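Local coordinates for coenzyme Q-binding protein COQ10 START domain-containing protein (Deinococcus radiodurans R1, PDB 3GGN), which is of unknown function but carries a polyketide cyclase/START-like domain that probably binds a lipid, a quinone or another hydrophobic ligand, at residues Asp8-Gly13 with Arg139-Gln144; Leu31-Leu36 with Gln131-Asp136; Leu36-Val41 with Arg48-Ala53. All coordinates share one frame; numbering follows the deposited sequence.

Contact 1: residues Asp8-Gly13 with Arg139-Gln144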
ATOM      1  N   ASP B   8       8.632  14.902   6.514  1.00 26.97           N
ATOM      2  CA  ASP B   8       7.513  15.198   5.633  1.00 24.62           C
ATOM      3  C   ASP B   8       6.270  15.241   6.502  1.00 23.33           C
ATOM      4  O   ASP B   8       6.281  14.774   7.644  1.00 22.52           O
ATOM      5  CB  ASP B   8       7.346  14.105   4.570  1.00 24.16           C
ATOM      6  CG  ASP B   8       6.739  14.629   3.271  1.00 25.00           C
ATOM      7  OD1 ASP B   8       5.967  15.617   3.304  1.00 24.33           O
ATOM      8  OD2 ASP B   8       7.033  14.043   2.208  1.00 24.09           O
ATOM      9  N   ALA B   9       5.204  15.803   5.955  1.00 20.92           N
ATOM     10  CA  ALA B   9       3.946  15.904   6.664  1.00 20.64           C
ATOM     11  C   ALA B   9       2.825  15.839   5.646  1.00 19.72           C
ATOM     12  O   ALA B   9       2.989  16.238   4.493  1.00 17.94           O
ATOM     13  CB  ALA B   9       3.875  17.215   7.432  1.00 20.48           C
ATOM     14  N   VAL B  10       1.687  15.326   6.078  1.00 18.32           N
ATOM     15  CA  VAL B  10       0.529  15.227   5.218  1.00 20.08           C
ATOM     16  C   VAL B  10      -0.664  15.454   6.125  1.00 20.90           C
ATOM     17  O   VAL B  10      -0.673  15.018   7.280  1.00 19.50           O
ATOM     18  CB  VAL B  10       0.437  13.831   4.544  1.00 21.17           C
ATOM     19  CG1 VAL B  10       0.019  12.787   5.553  1.00 21.74           C
ATOM     20  CG2 VAL B  10      -0.532  13.877   3.376  1.00 20.82           C
ATOM     21  N   THR B  11      -1.651  16.170   5.608  1.00 21.05           N
ATOM     22  CA  THR B  11      -2.853  16.457   6.366  1.00 21.53           C
ATOM     23  C   THR B  11      -3.903  15.465   5.913  1.00 20.63           C
ATOM     24  O   THR B  11      -4.112  15.279   4.715  1.00 17.68           O
ATOM     25  CB  THR B  11      -3.343  17.884   6.093  1.00 22.32           C
ATOM     26  OG1 THR B  11      -2.258  18.802   6.291  1.00 25.64           O
ATOM     27  CG2 THR B  11      -4.497  18.235   7.032  1.00 24.90           C
ATOM     28  N   ILE B  12      -4.560  14.830   6.873  1.00 21.53           N
ATOM     29  CA  ILE B  12      -5.574  13.840   6.567  1.00 21.73           C
ATOM     30  C   ILE B  12      -6.887  14.134   7.280  1.00 22.34           C
ATOM     31  O   ILE B  12      -6.906  14.439   8.473  1.00 22.38           O
ATOM     32  CB  ILE B  12      -5.068  12.441   6.947  1.00 23.17           C
ATOM     33  CG1 ILE B  12      -3.791  12.145   6.150  1.00 22.22           C
ATOM     34  CG2 ILE B  12      -6.147  11.402   6.690  1.00 22.05           C
ATOM     35  CD1 ILE B  12      -3.090  10.872   6.534  1.00 23.85           C
ATOM     36  N   GLY B  13      -7.985  14.038   6.538  1.00 22.99           N
ATOM     37  CA  GLY B  13      -9.292  14.312   7.112  1.00 23.46           C
ATOM     38  C   GLY B  13      -9.847  13.233   8.025  1.00 23.45           C
ATOM     39  O   GLY B  13     -10.985  12.796   7.855  1.00 24.76           O
ATOM     40  N   ARG B 139      -0.026   7.687  -0.046  1.00 18.52           N
ATOM     41  CA  ARG B 139      -0.845   6.489  -0.141  1.00 18.58           C
ATOM     42  C   ARG B 139      -1.619   6.299   1.163  1.00 16.78           C
ATOM     43  O   ARG B 139      -2.800   5.943   1.147  1.00 18.65           O
ATOM     44  CB  ARG B 139       0.022   5.263  -0.458  1.00 20.44           C
ATOM     45  CG  ARG B 139       0.547   5.293  -1.898  1.00 24.66           C
ATOM     46  CD  ARG B 139       1.165   3.978  -2.371  1.00 29.55           C
ATOM     47  NE  ARG B 139       2.465   3.718  -1.762  1.00 33.19           N
ATOM     48  CZ  ARG B 139       2.635   3.035  -0.636  1.00 35.20           C
ATOM     49  NH1 ARG B 139       1.580   2.535  -0.004  1.00 36.57           N
ATOM     50  NH2 ARG B 139       3.852   2.868  -0.136  1.00 35.01           N
ATOM     51  N   PHE B 140      -0.953   6.548   2.285  1.00 15.33           N
ATOM     52  CA  PHE B 140      -1.576   6.433   3.601  1.00 15.31           C
ATOM     53  C   PHE B 140      -2.767   7.389   3.687  1.00 14.21           C
ATOM     54  O   PHE B 140      -3.809   7.054   4.255  1.00 17.55           O
ATOM     55  CB  PHE B 140      -0.546   6.764   4.690  1.00 14.45           C
ATOM     56  CG  PHE B 140      -1.115   6.790   6.085  1.00 16.63           C
ATOM     57  CD1 PHE B 140      -1.750   5.671   6.617  1.00 16.72           C
ATOM     58  CD2 PHE B 140      -0.981   7.930   6.882  1.00 16.42           C
ATOM     59  CE1 PHE B 140      -2.245   5.686   7.931  1.00 18.08           C
ATOM     60  CE2 PHE B 140      -1.467   7.953   8.187  1.00 19.72           C
ATOM     61  CZ  PHE B 140      -2.103   6.821   8.713  1.00 17.77           C
ATOM     62  N   LYS B 141      -2.609   8.581   3.119  1.00 13.27           N
ATOM     63  CA  LYS B 141      -3.677   9.574   3.114  1.00 14.80           C
ATOM     64  C   LYS B 141      -4.862   9.066   2.287  1.00 15.67           C
ATOM     65  O   LYS B 141      -5.995   9.040   2.752  1.00 15.32           O
ATOM     66  CB  LYS B 141      -3.167  10.885   2.516  1.00 17.60           C
ATOM     67  CG  LYS B 141      -4.238  11.951   2.338  1.00 18.58           C
ATOM     68  CD  LYS B 141      -3.626  13.209   1.733  1.00 21.43           C
ATOM     69  CE  LYS B 141      -4.608  14.368   1.752  1.00 24.96           C
ATOM     70  NZ  LYS B 141      -5.857  14.033   1.039  1.00 25.67           N
ATOM     71  N   ARG B 142      -4.585   8.662   1.052  1.00 15.62           N
ATOM     72  CA  ARG B 142      -5.624   8.153   0.161  1.00 18.27           C
ATOM     73  C   ARG B 142      -6.347   6.958   0.756  1.00 19.39           C
ATOM     74  O   ARG B 142      -7.576   6.884   0.724  1.00 21.79           O
ATOM     75  CB  ARG B 142      -5.010   7.754  -1.183  1.00 18.25           C
ATOM     76  CG  ARG B 142      -5.953   7.014  -2.127  1.00 17.57           C
ATOM     77  CD  ARG B 142      -5.233   6.659  -3.424  1.00 19.72           C
ATOM     78  NE  ARG B 142      -6.064   5.850  -4.313  1.00 20.72           N
ATOM     79  CZ  ARG B 142      -6.185   4.531  -4.227  1.00 17.76           C
ATOM     80  NH1 ARG B 142      -5.514   3.857  -3.297  1.00 17.89           N
ATOM     81  NH2 ARG B 142      -7.002   3.891  -5.052  1.00 19.15           N
ATOM     82  N   GLU B 143      -5.580   6.018   1.298  1.00 21.29           N
ATOM     83  CA  GLU B 143      -6.148   4.813   1.885  1.00 21.60           C
ATOM     84  C   GLU B 143      -7.068   5.123   3.052  1.00 22.21           C
ATOM     85  O   GLU B 143      -8.164   4.569   3.152  1.00 21.45           O
ATOM     86  CB  GLU B 143      -5.027   3.871   2.324  1.00 23.03           C
ATOM     87  CG  GLU B 143      -4.329   3.200   1.149  1.00 29.17           C
ATOM     88  CD  GLU B 143      -3.100   2.412   1.557  1.00 31.19           C
ATOM     89  OE1 GLU B 143      -3.173   1.664   2.555  1.00 33.15           O
ATOM     90  OE2 GLU B 143      -2.065   2.538   0.869  1.00 33.73           O
ATOM     91  N   GLN B 144      -6.623   6.010   3.934  1.00 20.47           N
ATOM     92  CA  GLN B 144      -7.425   6.387   5.085  1.00 20.73           C
ATOM     93  C   GLN B 144      -8.672   7.167   4.684  1.00 20.71           C
ATOM     94  O   GLN B 144      -9.765   6.862   5.157  1.00 21.08           O
ATOM     95  CB  GLN B 144      -6.593   7.216   6.068  1.00 18.91           C
ATOM     96  CG  GLN B 144      -5.599   6.397   6.876  1.00 20.68           C
ATOM     97  CD  GLN B 144      -6.279   5.435   7.830  1.00 24.63           C
ATOM     98  OE1 GLN B 144      -7.180   5.823   8.582  1.00 27.47           O
ATOM     99  NE2 GLN B 144      -5.848   4.183   7.817  1.00 25.17           N
TER

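Contact 2: residues Leu31-Leu36 with Gln131-Asp136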
ATOM      1  N   LEU B  31       4.293  -1.412   5.977  1.00 25.79           N
ATOM      2  CA  LEU B  31       3.290  -1.066   4.971  1.00 27.92           C
ATOM      3  C   LEU B  31       3.275   0.458   4.847  1.00 29.71           C
ATOM      4  O   LEU B  31       3.060   1.007   3.763  1.00 29.87           O
ATOM      5  CB  LEU B  31       1.907  -1.579   5.397  1.00 29.76           C
ATOM      6  CG  LEU B  31       1.731  -3.106   5.441  1.00 30.55           C
ATOM      7  CD1 LEU B  31       0.493  -3.478   6.249  1.00 31.32           C
ATOM      8  CD2 LEU B  31       1.634  -3.652   4.021  1.00 32.92           C
ATOM      9  N   LEU B  32       3.526   1.132   5.967  1.00 29.17           N
ATOM     10  CA  LEU B  32       3.558   2.594   6.014  1.00 29.30           C
ATOM     11  C   LEU B  32       4.904   3.131   5.526  1.00 28.96           C
ATOM     12  O   LEU B  32       4.951   4.051   4.710  1.00 30.76           O
ATOM     13  CB  LEU B  32       3.304   3.089   7.445  1.00 28.20           C
ATOM     14  CG  LEU B  32       1.955   2.744   8.084  1.00 29.99           C
ATOM     15  CD1 LEU B  32       1.915   3.250   9.525  1.00 28.86           C
ATOM     16  CD2 LEU B  32       0.837   3.364   7.267  1.00 28.58           C
ATOM     17  N   MET B  33       5.992   2.564   6.041  1.00 27.92           N
ATOM     18  CA  MET B  33       7.344   2.972   5.654  1.00 25.95           C
ATOM     19  C   MET B  33       7.922   1.820   4.829  1.00 24.77           C
ATOM     20  O   MET B  33       8.416   0.835   5.373  1.00 23.10           O
ATOM     21  CB  MET B  33       8.202   3.217   6.899  1.00 26.73           C
ATOM     22  CG  MET B  33       7.527   4.075   7.947  1.00 30.98           C
ATOM     23  SD  MET B  33       8.644   4.702   9.217  1.00 34.07           S
ATOM     24  CE  MET B  33       8.464   6.418   8.914  1.00 33.95           C
ATOM     25  N   THR B  34       7.872   1.962   3.512  1.00 23.54           N
ATOM     26  CA  THR B  34       8.327   0.907   2.616  1.00 22.92           C
ATOM     27  C   THR B  34       9.809   0.545   2.621  1.00 22.93           C
ATOM     28  O   THR B  34      10.178  -0.514   2.117  1.00 25.86           O
ATOM     29  CB  THR B  34       7.869   1.198   1.173  1.00 21.70           C
ATOM     30  OG1 THR B  34       8.397   2.455   0.737  1.00 23.17           O
ATOM     31  CG2 THR B  34       6.355   1.250   1.119  1.00 20.17           C
ATOM     32  N   HIS B  35      10.662   1.392   3.187  1.00 24.10           N
ATOM     33  CA  HIS B  35      12.088   1.064   3.226  1.00 25.14           C
ATOM     34  C   HIS B  35      12.372  -0.027   4.262  1.00 26.03           C
ATOM     35  O   HIS B  35      13.438  -0.644   4.254  1.00 24.59           O
ATOM     36  CB  HIS B  35      12.933   2.307   3.536  1.00 25.11           C
ATOM     37  CG  HIS B  35      12.518   3.035   4.776  1.00 29.04           C
ATOM     38  ND1 HIS B  35      11.288   3.647   4.905  1.00 29.97           N
ATOM     39  CD2 HIS B  35      13.180   3.275   5.934  1.00 29.58           C
ATOM     40  CE1 HIS B  35      11.213   4.235   6.087  1.00 31.54           C
ATOM     41  NE2 HIS B  35      12.348   4.025   6.730  1.00 30.98           N
ATOM     42  N   LEU B  36      11.408  -0.270   5.144  1.00 23.41           N
ATOM     43  CA  LEU B  36      11.556  -1.280   6.185  1.00 22.67           C
ATOM     44  C   LEU B  36      11.067  -2.635   5.702  1.00 23.38           C
ATOM     45  O   LEU B  36      10.084  -2.722   4.968  1.00 23.91           O
ATOM     46  CB  LEU B  36      10.759  -0.876   7.426  1.00 21.55           C
ATOM     47  CG  LEU B  36      11.162   0.419   8.133  1.00 22.65           C
ATOM     48  CD1 LEU B  36      10.238   0.640   9.328  1.00 24.36           C
ATOM     49  CD2 LEU B  36      12.618   0.343   8.587  1.00 21.66           C
ATOM     50  N   GLN B 131      11.614  11.084  -1.295  1.00 20.72           N
ATOM     51  CA  GLN B 131      10.581  10.851  -2.293  1.00 22.21           C
ATOM     52  C   GLN B 131       9.789   9.593  -1.916  1.00 21.34           C
ATOM     53  O   GLN B 131       8.571   9.527  -2.105  1.00 22.35           O
ATOM     54  CB  GLN B 131      11.198  10.684  -3.683  1.00 22.51           C
ATOM     55  CG  GLN B 131      10.169  10.507  -4.795  1.00 21.57           C
ATOM     56  CD  GLN B 131       9.227  11.691  -4.930  1.00 26.35           C
ATOM     57  OE1 GLN B 131       8.049  11.615  -4.559  1.00 27.71           O
ATOM     58  NE2 GLN B 131       9.740  12.796  -5.464  1.00 24.63           N
ATOM     59  N   GLN B 132      10.481   8.598  -1.372  1.00 20.02           N
ATOM     60  CA  GLN B 132       9.815   7.360  -0.980  1.00 20.64           C
ATOM     61  C   GLN B 132       8.879   7.650   0.196  1.00 19.10           C
ATOM     62  O   GLN B 132       7.742   7.177   0.224  1.00 18.56           O
ATOM     63  CB  GLN B 132      10.855   6.291  -0.619  1.00 20.01           C
ATOM     64  CG  GLN B 132      10.271   4.991  -0.073  1.00 23.06           C
ATOM     65  CD  GLN B 132      10.981   3.741  -0.592  1.00 26.21           C
ATOM     66  OE1 GLN B 132      12.208   3.646  -0.574  1.00 28.74           O
ATOM     67  NE2 GLN B 132      10.200   2.772  -1.050  1.00 28.87           N
ATOM     68  N   LEU B 133       9.351   8.439   1.158  1.00 17.77           N
ATOM     69  CA  LEU B 133       8.518   8.790   2.303  1.00 17.50           C
ATOM     70  C   LEU B 133       7.279   9.548   1.813  1.00 17.65           C
ATOM     71  O   LEU B 133       6.158   9.234   2.221  1.00 16.80           O
ATOM     72  CB  LEU B 133       9.299   9.646   3.311  1.00 16.62           C
ATOM     73  CG  LEU B 133       8.549  10.013   4.605  1.00 17.16           C
ATOM     74  CD1 LEU B 133       8.203   8.753   5.393  1.00 17.62           C
ATOM     75  CD2 LEU B 133       9.407  10.937   5.458  1.00 19.66           C
ATOM     76  N   ARG B 134       7.475  10.533   0.934  1.00 16.40           N
ATOM     77  CA  ARG B 134       6.346  11.301   0.394  1.00 17.43           C
ATOM     78  C   ARG B 134       5.294  10.363  -0.197  1.00 18.45           C
ATOM     79  O   ARG B 134       4.111  10.464   0.125  1.00 20.02           O
ATOM     80  CB  ARG B 134       6.809  12.280  -0.696  1.00 16.68           C
ATOM     81  CG  ARG B 134       5.648  12.953  -1.461  1.00 13.82           C
ATOM     82  CD  ARG B 134       4.753  13.738  -0.522  1.00 17.89           C
ATOM     83  NE  ARG B 134       5.477  14.855   0.069  1.00 20.68           N
ATOM     84  CZ  ARG B 134       5.829  15.945  -0.603  1.00 23.98           C
ATOM     85  NH1 ARG B 134       5.512  16.065  -1.886  1.00 22.53           N
ATOM     86  NH2 ARG B 134       6.518  16.905   0.001  1.00 25.74           N
ATOM     87  N   ASP B 135       5.728   9.447  -1.058  1.00 19.64           N
ATOM     88  CA  ASP B 135       4.814   8.494  -1.676  1.00 18.33           C
ATOM     89  C   ASP B 135       4.077   7.664  -0.619  1.00 18.30           C
ATOM     90  O   ASP B 135       2.860   7.487  -0.703  1.00 14.90           O
ATOM     91  CB  ASP B 135       5.563   7.551  -2.630  1.00 18.69           C
ATOM     92  CG  ASP B 135       6.176   8.277  -3.824  1.00 23.22           C
ATOM     93  OD1 ASP B 135       5.663   9.354  -4.199  1.00 21.37           O
ATOM     94  OD2 ASP B 135       7.165   7.761  -4.397  1.00 24.71           O
ATOM     95  N   ASP B 136       4.814   7.148   0.362  1.00 17.90           N
ATOM     96  CA  ASP B 136       4.212   6.344   1.426  1.00 17.55           C
ATOM     97  C   ASP B 136       3.125   7.129   2.172  1.00 19.45           C
ATOM     98  O   ASP B 136       2.039   6.600   2.472  1.00 17.37           O
ATOM     99  CB  ASP B 136       5.277   5.890   2.434  1.00 19.57           C
ATOM    100  CG  ASP B 136       6.258   4.879   1.855  1.00 21.88           C
ATOM    101  OD1 ASP B 136       5.964   4.256   0.809  1.00 21.39           O
ATOM    102  OD2 ASP B 136       7.327   4.687   2.472  1.00 24.54           O
TER
HETATM  103  O   HOH W   1       1.761   4.061   2.991  1.00 33.69           O

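Contact 3: residues Leu36-Val41 with Arg48-Ala53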
ATOM      1  N   LEU B  36      11.408  -0.270   5.144  1.00 23.41           N
ATOM      2  CA  LEU B  36      11.556  -1.280   6.185  1.00 22.67           C
ATOM      3  C   LEU B  36      11.067  -2.635   5.702  1.00 23.38           C
ATOM      4  O   LEU B  36      10.084  -2.722   4.968  1.00 23.91           O
ATOM      5  CB  LEU B  36      10.759  -0.876   7.426  1.00 21.55           C
ATOM      6  CG  LEU B  36      11.162   0.419   8.133  1.00 22.65           C
ATOM      7  CD1 LEU B  36      10.238   0.640   9.328  1.00 24.36           C
ATOM      8  CD2 LEU B  36      12.618   0.343   8.587  1.00 21.66           C
ATOM      9  N   ARG B  37      11.755  -3.693   6.117  1.00 23.76           N
ATOM     10  CA  ARG B  37      11.373  -5.045   5.736  1.00 24.68           C
ATOM     11  C   ARG B  37      10.473  -5.634   6.815  1.00 23.85           C
ATOM     12  O   ARG B  37       9.420  -6.200   6.517  1.00 24.10           O
ATOM     13  CB  ARG B  37      12.610  -5.935   5.565  1.00 26.63           C
ATOM     14  CG  ARG B  37      12.277  -7.376   5.205  1.00 32.07           C
ATOM     15  CD  ARG B  37      13.490  -8.284   5.345  1.00 37.36           C
ATOM     16  NE  ARG B  37      13.168  -9.683   5.073  1.00 39.87           N
ATOM     17  CZ  ARG B  37      12.908 -10.172   3.863  1.00 42.72           C
ATOM     18  NH1 ARG B  37      12.936  -9.375   2.801  1.00 44.46           N
ATOM     19  NH2 ARG B  37      12.615 -11.458   3.714  1.00 43.28           N
ATOM     20  N   SER B  38      10.887  -5.492   8.072  1.00 21.94           N
ATOM     21  CA  SER B  38      10.102  -6.018   9.179  1.00 22.32           C
ATOM     22  C   SER B  38      10.359  -5.311  10.512  1.00 21.27           C
ATOM     23  O   SER B  38      11.436  -4.754  10.748  1.00 20.46           O
ATOM     24  CB  SER B  38      10.383  -7.513   9.348  1.00 23.34           C
ATOM     25  OG  SER B  38      11.718  -7.734   9.784  1.00 22.86           O
ATOM     26  N   VAL B  39       9.345  -5.340  11.371  1.00 21.62           N
ATOM     27  CA  VAL B  39       9.422  -4.756  12.700  1.00 20.85           C
ATOM     28  C   VAL B  39       8.796  -5.791  13.626  1.00 20.72           C
ATOM     29  O   VAL B  39       7.639  -6.168  13.452  1.00 19.39           O
ATOM     30  CB  VAL B  39       8.636  -3.423  12.799  1.00 20.78           C
ATOM     31  CG1 VAL B  39       8.751  -2.854  14.212  1.00 20.61           C
ATOM     32  CG2 VAL B  39       9.182  -2.421  11.794  1.00 21.40           C
ATOM     33  N   GLU B  40       9.571  -6.246  14.604  1.00 20.58           N
ATOM     34  CA  GLU B  40       9.122  -7.266  15.544  1.00 24.18           C
ATOM     35  C   GLU B  40       9.109  -6.745  16.979  1.00 23.71           C
ATOM     36  O   GLU B  40      10.086  -6.158  17.437  1.00 22.72           O
ATOM     37  CB  GLU B  40      10.061  -8.472  15.453  1.00 25.95           C
ATOM     38  CG  GLU B  40       9.600  -9.714  16.200  1.00 30.11           C
ATOM     39  CD  GLU B  40      10.761 -10.610  16.597  1.00 31.30           C
ATOM     40  OE1 GLU B  40      11.789 -10.613  15.888  1.00 32.91           O
ATOM     41  OE2 GLU B  40      10.645 -11.319  17.617  1.00 30.21           O
ATOM     42  N   VAL B  41       8.011  -6.965  17.692  1.00 23.81           N
ATOM     43  CA  VAL B  41       7.928  -6.514  19.080  1.00 25.93           C
ATOM     44  C   VAL B  41       8.679  -7.499  19.975  1.00 27.69           C
ATOM     45  O   VAL B  41       8.555  -8.709  19.802  1.00 28.98           O
ATOM     46  CB  VAL B  41       6.452  -6.421  19.555  1.00 25.36           C
ATOM     47  CG1 VAL B  41       6.391  -5.996  21.017  1.00 23.92           C
ATOM     48  CG2 VAL B  41       5.689  -5.423  18.686  1.00 24.68           C
ATOM     49  N   ARG B  48      12.612  -5.281  17.257  1.00 18.63           N
ATOM     50  CA  ARG B  48      13.713  -5.594  16.358  1.00 19.80           C
ATOM     51  C   ARG B  48      13.334  -5.125  14.963  1.00 19.30           C
ATOM     52  O   ARG B  48      12.298  -5.521  14.434  1.00 18.94           O
ATOM     53  CB  ARG B  48      13.959  -7.102  16.327  1.00 23.01           C
ATOM     54  CG  ARG B  48      15.083  -7.529  15.405  1.00 27.02           C
ATOM     55  CD  ARG B  48      16.033  -8.450  16.151  1.00 31.20           C
ATOM     56  NE  ARG B  48      16.522  -7.791  17.362  1.00 35.19           N
ATOM     57  CZ  ARG B  48      17.169  -8.406  18.346  1.00 36.49           C
ATOM     58  NH1 ARG B  48      17.410  -9.707  18.272  1.00 37.61           N
ATOM     59  NH2 ARG B  48      17.570  -7.715  19.409  1.00 35.83           N
ATOM     60  N   TRP B  49      14.175  -4.285  14.374  1.00 18.30           N
ATOM     61  CA  TRP B  49      13.924  -3.754  13.043  1.00 20.97           C
ATOM     62  C   TRP B  49      14.850  -4.410  12.012  1.00 23.07           C
ATOM     63  O   TRP B  49      15.958  -4.829  12.341  1.00 23.18           O
ATOM     64  CB  TRP B  49      14.134  -2.239  13.054  1.00 19.55           C
ATOM     65  CG  TRP B  49      13.150  -1.491  13.921  1.00 19.84           C
ATOM     66  CD1 TRP B  49      12.818  -1.772  15.215  1.00 18.32           C
ATOM     67  CD2 TRP B  49      12.378  -0.344  13.548  1.00 16.97           C
ATOM     68  NE1 TRP B  49      11.878  -0.871  15.671  1.00 18.17           N
ATOM     69  CE2 TRP B  49      11.593   0.016  14.668  1.00 20.24           C
ATOM     70  CE3 TRP B  49      12.274   0.418  12.379  1.00 19.09           C
ATOM     71  CZ2 TRP B  49      10.711   1.102  14.648  1.00 18.91           C
ATOM     72  CZ3 TRP B  49      11.396   1.502  12.361  1.00 15.98           C
ATOM     73  CH2 TRP B  49      10.626   1.831  13.490  1.00 18.40           C
ATOM     74  N   THR B  50      14.387  -4.488  10.767  1.00 23.53           N
ATOM     75  CA  THR B  50      15.149  -5.100   9.685  1.00 23.84           C
ATOM     76  C   THR B  50      14.876  -4.418   8.344  1.00 25.39           C
ATOM     77  O   THR B  50      13.736  -4.071   8.040  1.00 23.12           O
ATOM     78  CB  THR B  50      14.783  -6.590   9.541  1.00 25.82           C
ATOM     79  OG1 THR B  50      14.889  -7.233  10.818  1.00 24.84           O
ATOM     80  CG2 THR B  50      15.716  -7.284   8.552  1.00 27.47           C
ATOM     81  N   VAL B  51      15.932  -4.235   7.554  1.00 26.31           N
ATOM     82  CA  VAL B  51      15.838  -3.625   6.228  1.00 30.14           C
ATOM     83  C   VAL B  51      16.622  -4.460   5.212  1.00 32.08           C
ATOM     84  O   VAL B  51      17.516  -5.209   5.580  1.00 31.56           O
ATOM     85  CB  VAL B  51      16.416  -2.196   6.206  1.00 30.41           C
ATOM     86  CG1 VAL B  51      15.532  -1.257   7.010  1.00 29.87           C
ATOM     87  CG2 VAL B  51      17.840  -2.210   6.752  1.00 31.95           C
ATOM     88  N   GLU B  52      16.282  -4.313   3.935  1.00 36.68           N
ATOM     89  CA  GLU B  52      16.948  -5.047   2.861  1.00 40.77           C
ATOM     90  C   GLU B  52      18.312  -4.470   2.494  1.00 41.40           C
ATOM     91  O   GLU B  52      18.408  -3.372   1.948  1.00 43.14           O
ATOM     92  CB  GLU B  52      16.053  -5.074   1.622  1.00 42.04           C
ATOM     93  CG  GLU B  52      14.947  -6.104   1.701  1.00 45.91           C
ATOM     94  CD  GLU B  52      15.485  -7.520   1.680  1.00 47.24           C
ATOM     95  OE1 GLU B  52      16.043  -7.925   0.638  1.00 48.72           O
ATOM     96  OE2 GLU B  52      15.360  -8.225   2.702  1.00 49.83           O
ATOM     97  N   ALA B  53      19.367  -5.220   2.792  1.00 43.00           N
ATOM     98  CA  ALA B  53      20.725  -4.783   2.494  1.00 43.38           C
ATOM     99  C   ALA B  53      21.150  -5.237   1.100  1.00 43.71           C
ATOM    100  O   ALA B  53      20.695  -6.270   0.608  1.00 43.28           O
ATOM    101  CB  ALA B  53      21.691  -5.330   3.539  1.00 42.79           C
TER
HETATM  102  O   HOH W   2      12.777  -7.325  12.365  1.00 22.87           O

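Contact 1: residues Asp8-Gly13 with Arg139-Gln144
Lys141 lies against Val10, Thr11 and Ile12, joining the long helix 130-146 to the end of strand 4-12, an outermost strand of the sheet within this chain. Helix and strand run nearly the same way, their segment axes 9° apart and 8.8 Å at closest approach. The side chain of Lys141 leaves the helix toward the strand, and its CB sits 3.9 Å from Ile12 CG1. CG, anti to the backbone N (chi1 174°), carries the chain outward and stays near Ile12. CD then meets Val10 CG2 at 3.6 Å, and CE reaches to 3.1 Å from Thr11 O, a close approach that the neighbouring ammonium, by polarising this methylene, probably makes tolerable. There the chain bends (chi4 -57°), and NZ makes a salt bridge with Glu145 OE1. The other oxygen of Glu145 accepts a hydrogen bond from Gly13 N, which ties the helix to the residue following the strand. The Ile12 side chain runs antiparallel to that of Lys141, its CD1 3.7 Å from Lys141 CA. The same methyl comes obliquely to the Phe140 ring, 3.6 Å from CD2; Phe140 meets Trp23 edge-to-face and rests on Leu19 and Val22 of helix 16-24. Ile12 CG2 also lies near Gln144 CB, while the amide of Gln144 turns to Gln18. An alanine at Lys141 would probably leave Glu145 OE1 without its salt-bridge partner and open a gap beside Val10 CG2 and Ile12 CG1. Lysine suits this edge because its aliphatic part covers the branched residues while its tip stays polar. No hydrogen bond joins the two segments directly, so their contact depends on apolar fit, with the charge dealt with at the margin by Glu145.

Contact 2: residues Leu31-Leu36 with Gln131-Asp136
Thr34 and Asp136 meet side chain to side chain and cross obliquely, between the loop after helix 29-32 and helix 130-146. Thr34 holds OG1 between its own backbone N and carbonyl carbon (chi1 59°), which brings the hydroxyl in front of the carboxylate, 3.0 Å from Asp136 OD1 and equally far from OD2; one proton cannot fully serve both oxygens. The backbone N of Thr34 makes the firmer bond, 3.0 Å and nearly straight to Asp136 OD2, arriving from above the carboxylate plane, 50° out of it. Small and bearing a hydroxyl, threonine can offer both donors to one acid. Gln132, a turn earlier on the helix, bends at chi2 and comes obliquely to the same hydroxyl, with NE2 2.6 Å from Thr34 OG1. Met33 points away from the helix at its base, yet its CE comes within 4.2 Å of Leu133 CD1; both residues also touch Val106 of strand 102-111, so an apolar layer lies between the polar cluster and the sheet. A type I turn from Met33 to Leu36 shapes the loop, and a water donates to Asp136 O at 2.6 Å and weakly to Leu31 O. Arg142 of the second subunit packs on Thr34, placing the loop at the dimer interface. Asp136 is buried, and its OD1 also forms a salt bridge with Arg139. Its OD2 faces another acceptor, Leu32 O, at 3.3 Å; Arg139 and the N-H and hydroxyl of Thr34 probably offset both the charge and that repulsion, and the acid bonds loop to helix.

Contact 3: residues Leu36-Val41 with Arg48-Ala53
The beta hairpin of strands 36-41 and 46-52 brings Leu36-Val41 antiparallel to Arg48-Ala53, with Val39 beside Trp49 on one face and Leu36 reaching the same indole. Val39 CG1 is anti to its backbone N (chi1 -180°), which sets this methyl over the indole, 4.1 Å from the centroid of the five-membered ring and 17° off its normal, a CH-pi contact. Leu36 CD1 comes obliquely to the other end of the indole, 3.4 Å from Trp49 CZ3. Broad and flat, the tryptophan can receive both aliphatic chains while its NE1 bonds to Ser47 OG and its ring stacks on Trp77. Glu40 and Arg48 form a hydrogen-bonded pair, with Arg48 N 2.7 Å from Glu40 O; the guanidinium of Arg48 turns to Glu63. At the other end a classic beta bulge offsets the register: Arg37 and Ser38 both face Thr50, whose O accepts from Arg37 N at 2.8 Å and from Ser38 N at 3.2 Å. Within this chain, strand 36-41 is an edge of the antiparallel sheet that curves round the long helix in this START-like, helix-grip fold. On the face away from Trp49, the short hydroxyl side chains of Ser38 and Thr50 leave place for a water, which bonds to both OG and OG1 and donates to Arg48 O at 2.8 Å. From the bulge itself, Arg37 extends alongside Thr50 and its NH1 forms a salt bridge with Glu52 OE2 at 2.7 Å, the guanidinium and carboxylate planes turned 42° apart; Leu146 of the second subunit packs on Arg37.

Contacts 1 and 2 share helix 130-146, with centres about 12 Å apart, and they touch: Asp8 forms a salt bridge with Arg134, and Phe140 packs on Leu32. Contact 3 begins at Leu36, where contact 2 ends its loop segment, and lies about 14 Å from contact 2 and 23 Å from contact 1, centre to centre. Along the chain contact 1 encloses contact 2, which in turn encloses contact 3. Contacts 1 and 3 involve the two outermost strands of one antiparallel sheet. Contact 2 joins them, sharing Leu36 with contact 3, so the C-terminal helix is fixed against one edge strand and the loop leading into the other, as in a helix-grip fold. All three reach the second subunit.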